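Local coordinates for protein beta-1,4-galactanase (Humicola insolens, PDB 1HJQ) that hydrolyses the beta-1,4-galactosidic linkages of type I arabinogalactans, as a family 53 glycoside hydrolase of clan GH-A, at residues V7-V12 with L32-L36; M117-D122 with V164-L169; H158-W162 with F201-D205; Q188-T193 with M233-W237. One frame throughout, in Å; residues are numbered along the deposited sequence.

Contact 1. Residues V7-V12 with L32-L36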
# COMPACT_ATOMS: atom_id res chain seq x y z
N VAL A 7 -1.68 5.87 6.75
CA VAL A 7 -2.21 6.20 5.45
C VAL A 7 -1.11 6.25 4.41
O VAL A 7 0.08 6.28 4.74
CB VAL A 7 -2.88 7.59 5.47
CG1 VAL A 7 -3.90 7.67 6.60
CG2 VAL A 7 -1.82 8.67 5.60
N ASP A 8 -1.51 6.24 3.15
CA ASP A 8 -0.57 6.38 2.06
C ASP A 8 -0.73 7.85 1.75
O ASP A 8 -1.83 8.30 1.40
CB ASP A 8 -0.99 5.55 0.85
CG ASP A 8 0.05 5.57 -0.24
OD1 ASP A 8 0.50 6.67 -0.60
OD2 ASP A 8 0.42 4.48 -0.73
N TRP A 9 0.35 8.61 1.91
CA TRP A 9 0.29 10.06 1.70
C TRP A 9 1.23 10.53 0.58
O TRP A 9 1.63 11.69 0.55
CB TRP A 9 0.64 10.77 3.01
CG TRP A 9 2.11 10.80 3.32
CD1 TRP A 9 3.03 9.82 3.03
CD2 TRP A 9 2.84 11.86 3.94
NE1 TRP A 9 4.28 10.22 3.42
CE2 TRP A 9 4.20 11.47 3.99
CE3 TRP A 9 2.48 13.12 4.46
CZ2 TRP A 9 5.20 12.28 4.54
CZ3 TRP A 9 3.48 13.93 5.01
CH2 TRP A 9 4.82 13.50 5.04
N SER A 10 1.54 9.64 -0.35
CA SER A 10 2.46 9.94 -1.44
C SER A 10 2.23 11.25 -2.20
O SER A 10 3.18 11.93 -2.58
CB SER A 10 2.48 8.77 -2.43
OG SER A 10 2.81 7.55 -1.77
N SER A 11 0.97 11.62 -2.40
CA SER A 11 0.65 12.83 -3.14
C SER A 11 0.90 14.15 -2.41
O SER A 11 0.83 15.22 -3.01
CB SER A 11 -0.81 12.79 -3.55
OG SER A 11 -1.63 12.88 -2.40
N VAL A 12 1.19 14.07 -1.11
CA VAL A 12 1.37 15.28 -0.32
C VAL A 12 2.15 16.45 -0.94
O VAL A 12 1.67 17.58 -0.93
CB VAL A 12 1.95 14.95 1.06
CG1 VAL A 12 3.33 14.35 0.90
CG2 VAL A 12 1.99 16.20 1.92
N LEU A 32 1.10 18.24 6.66
CA LEU A 32 0.30 17.02 6.77
C LEU A 32 0.80 15.96 7.74
O LEU A 32 0.03 15.42 8.54
CB LEU A 32 0.12 16.41 5.38
CG LEU A 32 -0.89 15.26 5.22
CD1 LEU A 32 -2.24 15.70 5.73
CD2 LEU A 32 -0.97 14.86 3.75
N GLU A 33 2.10 15.65 7.70
CA GLU A 33 2.63 14.62 8.59
C GLU A 33 2.23 14.85 10.05
O GLU A 33 2.05 13.90 10.80
CB GLU A 33 4.17 14.50 8.47
CG GLU A 33 4.97 15.75 8.85
CD GLU A 33 5.24 16.66 7.67
OE1 GLU A 33 4.30 16.93 6.89
OE2 GLU A 33 6.40 17.12 7.53
N TYR A 34 2.08 16.11 10.46
CA TYR A 34 1.71 16.41 11.83
C TYR A 34 0.21 16.27 12.07
O TYR A 34 -0.21 15.84 13.14
CB TYR A 34 2.21 17.79 12.24
CG TYR A 34 3.72 17.82 12.29
CD1 TYR A 34 4.46 18.40 11.26
CD2 TYR A 34 4.40 17.18 13.33
CE1 TYR A 34 5.85 18.35 11.27
CE2 TYR A 34 5.79 17.12 13.34
CZ TYR A 34 6.51 17.70 12.30
OH TYR A 34 7.89 17.64 12.32
N ILE A 35 -0.59 16.61 11.07
CA ILE A 35 -2.03 16.45 11.20
C ILE A 35 -2.31 14.95 11.30
O ILE A 35 -3.22 14.53 12.01
CB ILE A 35 -2.79 17.00 9.98
CG1 ILE A 35 -2.64 18.52 9.93
CG2 ILE A 35 -4.25 16.60 10.05
CD1 ILE A 35 -3.20 19.14 8.68
N LEU A 36 -1.51 14.15 10.58
CA LEU A 36 -1.67 12.70 10.60
C LEU A 36 -1.30 12.11 11.96
O LEU A 36 -2.06 11.33 12.53
CB LEU A 36 -0.79 12.04 9.54
CG LEU A 36 -1.07 12.39 8.08
CD1 LEU A 36 -0.15 11.53 7.21
CD2 LEU A 36 -2.53 12.15 7.73
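W9 holds its CG between its own backbone N and carbonyl carbon (chi1 78°), which swings the indole out to helix 32-38, and L32 answers with CG anti to its N (chi1 -170°), which brings CD2 against W9 and V12. The setting is a TIM barrel: V7 and D8 end its first strand, 4-8, W9 opens a type I turn closed by V12 N on W9 O, and residues 32-36 belong to a helix outside the strands. The helix meets the benzo part of the indole. L32 CD2 lies at the edge near the ring plane, 3.9 Å from W9 CE3, the two side chains running alongside in opposite senses. Next to it E33 CB comes to 3.6 Å from W9 CZ3, and the carboxylate stands 78° to the ring with OE1 at the ring edge. That oxygen is also salt-bridged to R68, while W9 NE1 donates to Q46, bonds that probably limit the rotation of the carboxylate and the indole. V12 straddles the seam: CG1 covers one face of the indole, and CG2 is 3.7 Å from L32 CD2. On the far side of the strand end, D8 OD1 accepts from S10 N and S10 OG in an Asx turn, and D8 OD2 pairs with R45. L36 CD1 fills the corner beside the indole, 4.1 Å from W9 CE3 and 3.7 Å from V7 CG2.

Contact 2. Residues M117-D122 with V164-L169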
# COMPACT_ATOMS: atom_id res chain seq x y z
N MET A 117 17.22 1.00 -1.35
CA MET A 117 17.18 0.82 0.09
C MET A 117 18.40 1.48 0.74
O MET A 117 18.28 2.13 1.78
CB MET A 117 17.12 -0.66 0.44
CG MET A 117 15.81 -1.32 0.05
SD MET A 117 14.40 -0.86 1.10
CE MET A 117 13.85 0.66 0.30
N ASN A 118 19.56 1.33 0.12
CA ASN A 118 20.77 1.93 0.66
C ASN A 118 20.65 3.44 0.63
O ASN A 118 21.31 4.15 1.40
CB ASN A 118 22.00 1.49 -0.14
CG ASN A 118 22.52 0.13 0.29
OD1 ASN A 118 22.56 -0.17 1.48
ND2 ASN A 118 22.92 -0.69 -0.68
N ARG A 119 19.79 3.94 -0.24
CA ARG A 119 19.59 5.38 -0.35
C ARG A 119 18.99 5.89 0.97
O ARG A 119 19.37 6.94 1.47
CB ARG A 119 18.65 5.67 -1.51
CG ARG A 119 18.63 7.11 -1.92
CD ARG A 119 19.96 7.56 -2.50
NE ARG A 119 19.93 9.00 -2.74
CZ ARG A 119 19.22 9.58 -3.71
NH1 ARG A 119 18.49 8.86 -4.54
NH2 ARG A 119 19.23 10.91 -3.81
N PHE A 120 18.05 5.12 1.52
CA PHE A 120 17.43 5.49 2.79
C PHE A 120 18.41 5.26 3.94
O PHE A 120 18.53 6.09 4.84
CB PHE A 120 16.16 4.68 3.03
CG PHE A 120 15.00 5.10 2.19
CD1 PHE A 120 14.73 4.47 0.98
CD2 PHE A 120 14.19 6.16 2.59
CE1 PHE A 120 13.67 4.89 0.18
CE2 PHE A 120 13.13 6.58 1.79
CZ PHE A 120 12.87 5.95 0.59
N ALA A 121 19.11 4.13 3.90
CA ALA A 121 20.09 3.79 4.92
C ALA A 121 21.13 4.89 5.06
O ALA A 121 21.40 5.38 6.15
CB ALA A 121 20.76 2.48 4.58
N ASP A 122 21.73 5.27 3.93
CA ASP A 122 22.75 6.31 3.92
C ASP A 122 22.18 7.65 4.36
O ASP A 122 22.90 8.49 4.91
CB ASP A 122 23.36 6.45 2.52
CG ASP A 122 24.05 5.18 2.05
OD1 ASP A 122 24.37 4.32 2.90
OD2 ASP A 122 24.27 5.06 0.83
N VAL A 164 16.90 -6.02 -0.65
CA VAL A 164 16.57 -5.44 0.64
C VAL A 164 17.47 -6.06 1.70
O VAL A 164 18.07 -5.37 2.51
CB VAL A 164 15.10 -5.73 1.03
CG1 VAL A 164 14.78 -5.10 2.38
CG2 VAL A 164 14.17 -5.20 -0.05
N LYS A 165 17.57 -7.38 1.67
CA LYS A 165 18.38 -8.07 2.66
C LYS A 165 19.84 -7.66 2.65
O LYS A 165 20.44 -7.51 3.71
CB LYS A 165 18.24 -9.58 2.48
CG LYS A 165 16.84 -10.10 2.78
CD LYS A 165 16.76 -11.62 2.59
CE LYS A 165 15.37 -12.13 2.91
NZ LYS A 165 15.00 -11.83 4.33
N ASP A 166 20.42 -7.46 1.46
CA ASP A 166 21.82 -7.07 1.37
C ASP A 166 22.11 -5.57 1.53
O ASP A 166 23.25 -5.15 1.37
CB ASP A 166 22.42 -7.50 0.02
CG ASP A 166 22.51 -9.01 -0.13
OD1 ASP A 166 22.52 -9.72 0.89
OD2 ASP A 166 22.59 -9.47 -1.29
N SER A 167 21.10 -4.77 1.84
CA SER A 167 21.32 -3.33 1.99
C SER A 167 21.88 -2.95 3.36
O SER A 167 21.95 -3.78 4.26
CB SER A 167 20.02 -2.57 1.75
OG SER A 167 19.11 -2.79 2.81
N ARG A 168 22.27 -1.69 3.51
CA ARG A 168 22.80 -1.18 4.77
C ARG A 168 21.69 -0.95 5.78
O ARG A 168 21.94 -0.53 6.91
CB ARG A 168 23.53 0.14 4.55
CG ARG A 168 25.05 0.08 4.65
CD ARG A 168 25.69 0.15 3.29
NE ARG A 168 25.42 1.41 2.60
CZ ARG A 168 25.69 1.61 1.32
NH1 ARG A 168 26.24 0.64 0.60
NH2 ARG A 168 25.40 2.77 0.75
N LEU A 169 20.44 -1.19 5.38
CA LEU A 169 19.34 -0.99 6.30
C LEU A 169 19.49 -1.85 7.54
O LEU A 169 19.80 -3.04 7.46
CB LEU A 169 18.00 -1.31 5.64
CG LEU A 169 17.43 -0.24 4.72
CD1 LEU A 169 16.11 -0.74 4.15
CD2 LEU A 169 17.24 1.05 5.49
O HOH W 1 24.93 -3.15 0.70
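The chain leaving helix 150-165 turns back against helix 102-123, and R168 on this turn is held there by N118 and D122. N118 OD1 accepts from R168 N at 2.6 Å, a fairly straight bond (162° at the hydrogen) with the donor tilted slightly from the carbonyl plane. Bends at chi2 and chi3 then fold R168 over the amide, so that guanidinium and amide stack with planes 10° apart and OD1 over one face. D122 approaches in the guanidinium plane, its carboxylate nearly coplanar, and is gripped side-on: OD1 takes R168 NE at 3.1 Å and also NH2, while OD2 takes NH2 at 2.6 Å, all on syn lone pairs. Both helices belong to the outer layer of the TIM barrel, one before and one after strand 129-132. A leucine in place of N118 would probably leave R168 N without its acceptor and the guanidinium without the flat amide against its face. Beneath this polar layer the packing is apolar: A121 CB lies 3.6 Å from R168 CB, and L169 spreads its two methyls, CD2 against A121 CB and CD1 3.5 Å from M117 SD. S167 OG bonds back to V164 O at 2.8 Å. S167 CB packs against M117 CB.

Contact 3. Residues H158-W162 with F201-D205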
# COMPACT_ATOMS: atom_id res chain seq x y z
N HIS A 158 12.58 -13.09 -5.50
CA HIS A 158 13.73 -13.51 -4.71
C HIS A 158 14.83 -12.45 -4.79
O HIS A 158 15.37 -12.02 -3.77
CB HIS A 158 14.27 -14.85 -5.20
CG HIS A 158 15.52 -15.28 -4.49
ND1 HIS A 158 15.52 -15.70 -3.18
CD2 HIS A 158 16.81 -15.28 -4.89
CE1 HIS A 158 16.76 -15.94 -2.80
NE2 HIS A 158 17.57 -15.69 -3.82
N SER A 159 15.16 -12.04 -6.01
CA SER A 159 16.19 -11.03 -6.23
C SER A 159 15.85 -9.73 -5.52
O SER A 159 16.71 -9.11 -4.89
CB SER A 159 16.36 -10.77 -7.72
OG SER A 159 16.81 -11.93 -8.39
N ALA A 160 14.59 -9.31 -5.63
CA ALA A 160 14.14 -8.07 -4.99
C ALA A 160 14.21 -8.18 -3.48
O ALA A 160 14.65 -7.25 -2.80
CB ALA A 160 12.73 -7.76 -5.42
N ALA A 161 13.77 -9.32 -2.95
CA ALA A 161 13.80 -9.53 -1.51
C ALA A 161 15.22 -9.37 -1.00
O ALA A 161 15.45 -8.76 0.04
CB ALA A 161 13.30 -10.91 -1.18
N TRP A 162 16.18 -9.90 -1.75
CA TRP A 162 17.57 -9.82 -1.34
C TRP A 162 18.21 -8.47 -1.55
O TRP A 162 19.20 -8.15 -0.90
CB TRP A 162 18.39 -10.93 -2.00
CG TRP A 162 18.19 -12.19 -1.26
CD1 TRP A 162 17.14 -13.05 -1.37
CD2 TRP A 162 18.97 -12.65 -0.15
NE1 TRP A 162 17.20 -14.02 -0.39
CE2 TRP A 162 18.32 -13.79 0.37
CE3 TRP A 162 20.15 -12.21 0.45
CZ2 TRP A 162 18.81 -14.50 1.48
CZ3 TRP A 162 20.65 -12.91 1.56
CH2 TRP A 162 19.97 -14.04 2.05
N PHE A 201 11.73 -18.27 -5.03
CA PHE A 201 11.21 -17.40 -3.97
C PHE A 201 10.88 -18.27 -2.77
O PHE A 201 9.89 -19.00 -2.78
CB PHE A 201 9.95 -16.67 -4.44
CG PHE A 201 9.53 -15.55 -3.54
CD1 PHE A 201 10.44 -14.58 -3.14
CD2 PHE A 201 8.21 -15.43 -3.12
CE1 PHE A 201 10.05 -13.51 -2.35
CE2 PHE A 201 7.80 -14.36 -2.33
CZ PHE A 201 8.73 -13.40 -1.95
N GLU A 202 11.70 -18.17 -1.74
CA GLU A 202 11.54 -18.99 -0.55
C GLU A 202 10.70 -18.38 0.55
O GLU A 202 10.51 -17.17 0.61
CB GLU A 202 12.90 -19.35 0.02
CG GLU A 202 13.90 -19.81 -1.03
CD GLU A 202 15.15 -20.39 -0.41
OE1 GLU A 202 15.05 -21.44 0.27
OE2 GLU A 202 16.24 -19.80 -0.59
N MET A 203 10.21 -19.24 1.44
CA MET A 203 9.40 -18.81 2.55
C MET A 203 10.14 -17.81 3.44
O MET A 203 9.53 -16.93 4.03
CB MET A 203 8.97 -20.01 3.39
CG MET A 203 8.00 -20.92 2.67
SD MET A 203 6.54 -20.02 2.11
CE MET A 203 5.78 -19.66 3.70
N SER A 204 11.46 -17.95 3.52
CA SER A 204 12.24 -17.04 4.36
C SER A 204 12.60 -15.74 3.64
O SER A 204 13.26 -14.88 4.22
CB SER A 204 13.52 -17.73 4.85
OG SER A 204 14.34 -18.15 3.77
N ASP A 205 12.17 -15.60 2.39
CA ASP A 205 12.46 -14.39 1.61
C ASP A 205 11.51 -13.23 1.91
O ASP A 205 11.83 -12.09 1.58
CB ASP A 205 12.43 -14.66 0.10
CG ASP A 205 13.63 -15.45 -0.38
OD1 ASP A 205 14.73 -15.26 0.18
OD2 ASP A 205 13.48 -16.25 -1.32
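D205 OD2 is gripped by two donors from opposite faces of the carboxylate: H158 ND1 at 2.8 Å and, within its own loop, E202 N at 2.7 Å. The histidine bond is nearly straight (167° at the hydrogen) and lies in the imidazole plane, yet it meets the oxygen from above the carboxylate plane, the two planes being 59° apart. The other oxygen, D205 OD1, takes W162 NE1 at 2.8 Å, again from above its plane, with the indole turned almost perpendicular to the carboxylate. One aspartate thus ties together two side chains a helical turn apart. H158 carries CG anti to its backbone N (chi1 175°), which lays the imidazole beside W162, whose CD1 sits over one of its faces. The nearby carboxylate may favour a protonated imidazole. Replacing D205 by an alanine would probably leave H158 ND1, W162 NE1 and E202 N without their shared acceptor and let both rings turn more freely. Below the polar cluster, A161 CB touches D205 O, at 3.3 Å, and lies at the edge of the F201 ring, 4.3 Å from CE1. F201 CD1 also approaches H158 N, to 3.5 Å. The loop 201-205 connects helix 185-198 to strand 208-212, so the contact ties it to the C-terminal half of helix 150-165. F201 plugs the seam between those two helices, against V195 and L196 of one and A154 and L157 of the other, while its ring meets that of F206.

Contact 4. Residues Q188-T193 with M233-W237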
# COMPACT_ATOMS: atom_id res chain seq x y z
N GLN A 188 -5.70 -15.23 -3.69
CA GLN A 188 -4.57 -15.25 -2.75
C GLN A 188 -3.87 -16.61 -2.67
O GLN A 188 -2.64 -16.68 -2.53
CB GLN A 188 -5.02 -14.91 -1.34
CG GLN A 188 -5.74 -13.55 -1.17
CD GLN A 188 -5.00 -12.37 -1.79
OE1 GLN A 188 -3.76 -12.24 -1.70
NE2 GLN A 188 -5.77 -11.47 -2.38
N ASN A 189 -4.67 -17.67 -2.76
CA ASN A 189 -4.22 -19.07 -2.70
C ASN A 189 -3.54 -19.46 -4.01
O ASN A 189 -2.42 -19.98 -3.98
CB ASN A 189 -5.41 -20.01 -2.38
CG ASN A 189 -4.97 -21.46 -2.14
OD1 ASN A 189 -3.79 -21.72 -1.92
ND2 ASN A 189 -5.92 -22.41 -2.17
N TRP A 190 -4.22 -19.26 -5.13
CA TRP A 190 -3.68 -19.55 -6.47
C TRP A 190 -2.30 -18.89 -6.67
O TRP A 190 -1.32 -19.53 -7.05
CB TRP A 190 -4.69 -19.02 -7.49
CG TRP A 190 -4.17 -18.78 -8.87
CD1 TRP A 190 -3.95 -19.72 -9.82
CD2 TRP A 190 -3.90 -17.51 -9.47
NE1 TRP A 190 -3.57 -19.11 -11.00
CE2 TRP A 190 -3.52 -17.76 -10.81
CE3 TRP A 190 -3.93 -16.18 -9.01
CZ2 TRP A 190 -3.19 -16.72 -11.70
CZ3 TRP A 190 -3.60 -15.15 -9.90
CH2 TRP A 190 -3.23 -15.44 -11.23
N TRP A 191 -2.24 -17.60 -6.41
CA TRP A 191 -1.01 -16.86 -6.57
C TRP A 191 0.17 -17.39 -5.74
O TRP A 191 1.17 -17.85 -6.29
CB TRP A 191 -1.22 -15.39 -6.23
CG TRP A 191 -0.16 -14.52 -6.80
CD1 TRP A 191 -0.16 -13.94 -8.04
CD2 TRP A 191 1.07 -14.15 -6.18
NE1 TRP A 191 1.00 -13.22 -8.22
CE2 TRP A 191 1.78 -13.33 -7.10
CE3 TRP A 191 1.66 -14.43 -4.94
CZ2 TRP A 191 3.03 -12.79 -6.81
CZ3 TRP A 191 2.89 -13.89 -4.65
CH2 TRP A 191 3.57 -13.08 -5.58
N TYR A 192 0.05 -17.31 -4.42
CA TYR A 192 1.13 -17.76 -3.54
C TYR A 192 1.52 -19.21 -3.78
O TYR A 192 2.70 -19.55 -3.77
CB TYR A 192 0.74 -17.53 -2.07
CG TYR A 192 0.82 -16.08 -1.65
CD1 TYR A 192 2.06 -15.42 -1.52
CD2 TYR A 192 -0.34 -15.35 -1.38
CE1 TYR A 192 2.13 -14.09 -1.14
CE2 TYR A 192 -0.28 -14.01 -0.99
CZ TYR A 192 0.96 -13.38 -0.88
OH TYR A 192 1.02 -12.06 -0.48
N THR A 193 0.53 -20.07 -4.00
CA THR A 193 0.81 -21.47 -4.24
C THR A 193 1.73 -21.60 -5.45
O THR A 193 2.81 -22.19 -5.37
CB THR A 193 -0.49 -22.25 -4.53
OG1 THR A 193 -1.27 -22.34 -3.32
CG2 THR A 193 -0.18 -23.67 -5.04
N MET A 233 -4.81 -17.52 4.72
CA MET A 233 -3.45 -17.14 4.34
C MET A 233 -2.49 -17.35 5.51
O MET A 233 -1.46 -18.02 5.37
CB MET A 233 -3.42 -15.67 3.91
CG MET A 233 -4.23 -15.36 2.65
SD MET A 233 -4.44 -13.58 2.35
CE MET A 233 -2.70 -13.03 2.33
N VAL A 234 -2.85 -16.79 6.66
CA VAL A 234 -2.04 -16.90 7.87
C VAL A 234 -1.78 -18.35 8.28
O VAL A 234 -0.63 -18.75 8.50
CB VAL A 234 -2.70 -16.16 9.05
CG1 VAL A 234 -1.94 -16.42 10.33
CG2 VAL A 234 -2.74 -14.66 8.75
N SER A 235 -2.84 -19.14 8.39
CA SER A 235 -2.73 -20.54 8.77
C SER A 235 -1.92 -21.36 7.78
O SER A 235 -1.28 -22.35 8.15
CB SER A 235 -4.12 -21.16 8.91
OG SER A 235 -4.03 -22.53 9.27
N ARG A 236 -1.92 -20.94 6.53
CA ARG A 236 -1.20 -21.65 5.48
C ARG A 236 0.27 -21.28 5.32
O ARG A 236 1.12 -22.16 5.14
CB ARG A 236 -1.91 -21.44 4.16
CG ARG A 236 -1.19 -22.04 2.97
CD ARG A 236 -1.47 -23.51 2.80
NE ARG A 236 -1.29 -23.87 1.40
CZ ARG A 236 -0.11 -24.16 0.84
NH1 ARG A 236 1.00 -24.16 1.57
NH2 ARG A 236 -0.05 -24.43 -0.47
N TRP A 237 0.58 -19.99 5.38
CA TRP A 237 1.95 -19.56 5.19
C TRP A 237 2.60 -18.88 6.39
O TRP A 237 3.77 -18.53 6.35
CB TRP A 237 2.03 -18.67 3.94
CG TRP A 237 1.84 -19.47 2.68
CD1 TRP A 237 2.70 -20.40 2.17
CD2 TRP A 237 0.69 -19.49 1.83
NE1 TRP A 237 2.16 -20.99 1.06
CE2 TRP A 237 0.93 -20.45 0.82
CE3 TRP A 237 -0.52 -18.78 1.82
CZ2 TRP A 237 -0.00 -20.74 -0.18
CZ3 TRP A 237 -1.45 -19.07 0.82
CH2 TRP A 237 -1.18 -20.04 -0.17
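The indole of W237 is sandwiched: Y192 CB covers one face and R236 CG the opposite one, while T193 OG1 and N189 OD1 lie at its edge, near the ring plane. Y192 CB makes a CH-pi contact, 3.8 Å from the centroid of the six-membered ring and 15° off its normal. The phenol ring itself is oblique to the indole, centroids 5.6 Å apart and planes at 43°. R236, bent at chi2, folds back over W237 and sets its guanidinium over CZ2 of the indole. At the edge, N189 OD1 is 3.6 Å from W237 CH2 and T193 OG1 3.7 Å from CZ2; the threonine hydroxyl is already bonded to N189 O at 2.7 Å. One turn earlier M233 brings SD to 3.8 Å from Q188 CG and CE to 4.2 Å from Y192 CE2. Q188 directs its amide elsewhere, NE2 donating to D180 O. M209 of strand 208-212 touches Y192, M233 and W237 from the barrel side. The axes of the two helical segments approach to 11.6 Å at an angle of 24°, the near-parallel packing of outer helices in a TIM barrel, here 185-198 beside 223-237.

In the fold
All four contacts belong to one TIM barrel, whose eight parallel strands are closed inside a layer of helices. Contact 1 comes first along the chain and joins the end of strand 4-8 to helix 32-38; its centre is about 30 Å from that of contact 3 and 32 Å from that of contact 4, on the opposite side of the chain's centre. Contacts 2 and 3 share helix 150-165, their centres about 16 Å apart, and touch where K165 packs on S204 and D205. Contacts 3 and 4 are equally spaced and meet at M203 and W237. Contact 3 alternates along the chain with both; through these touches the three link helices 102-123, 150-165, 185-198 and 223-237 around the barrel.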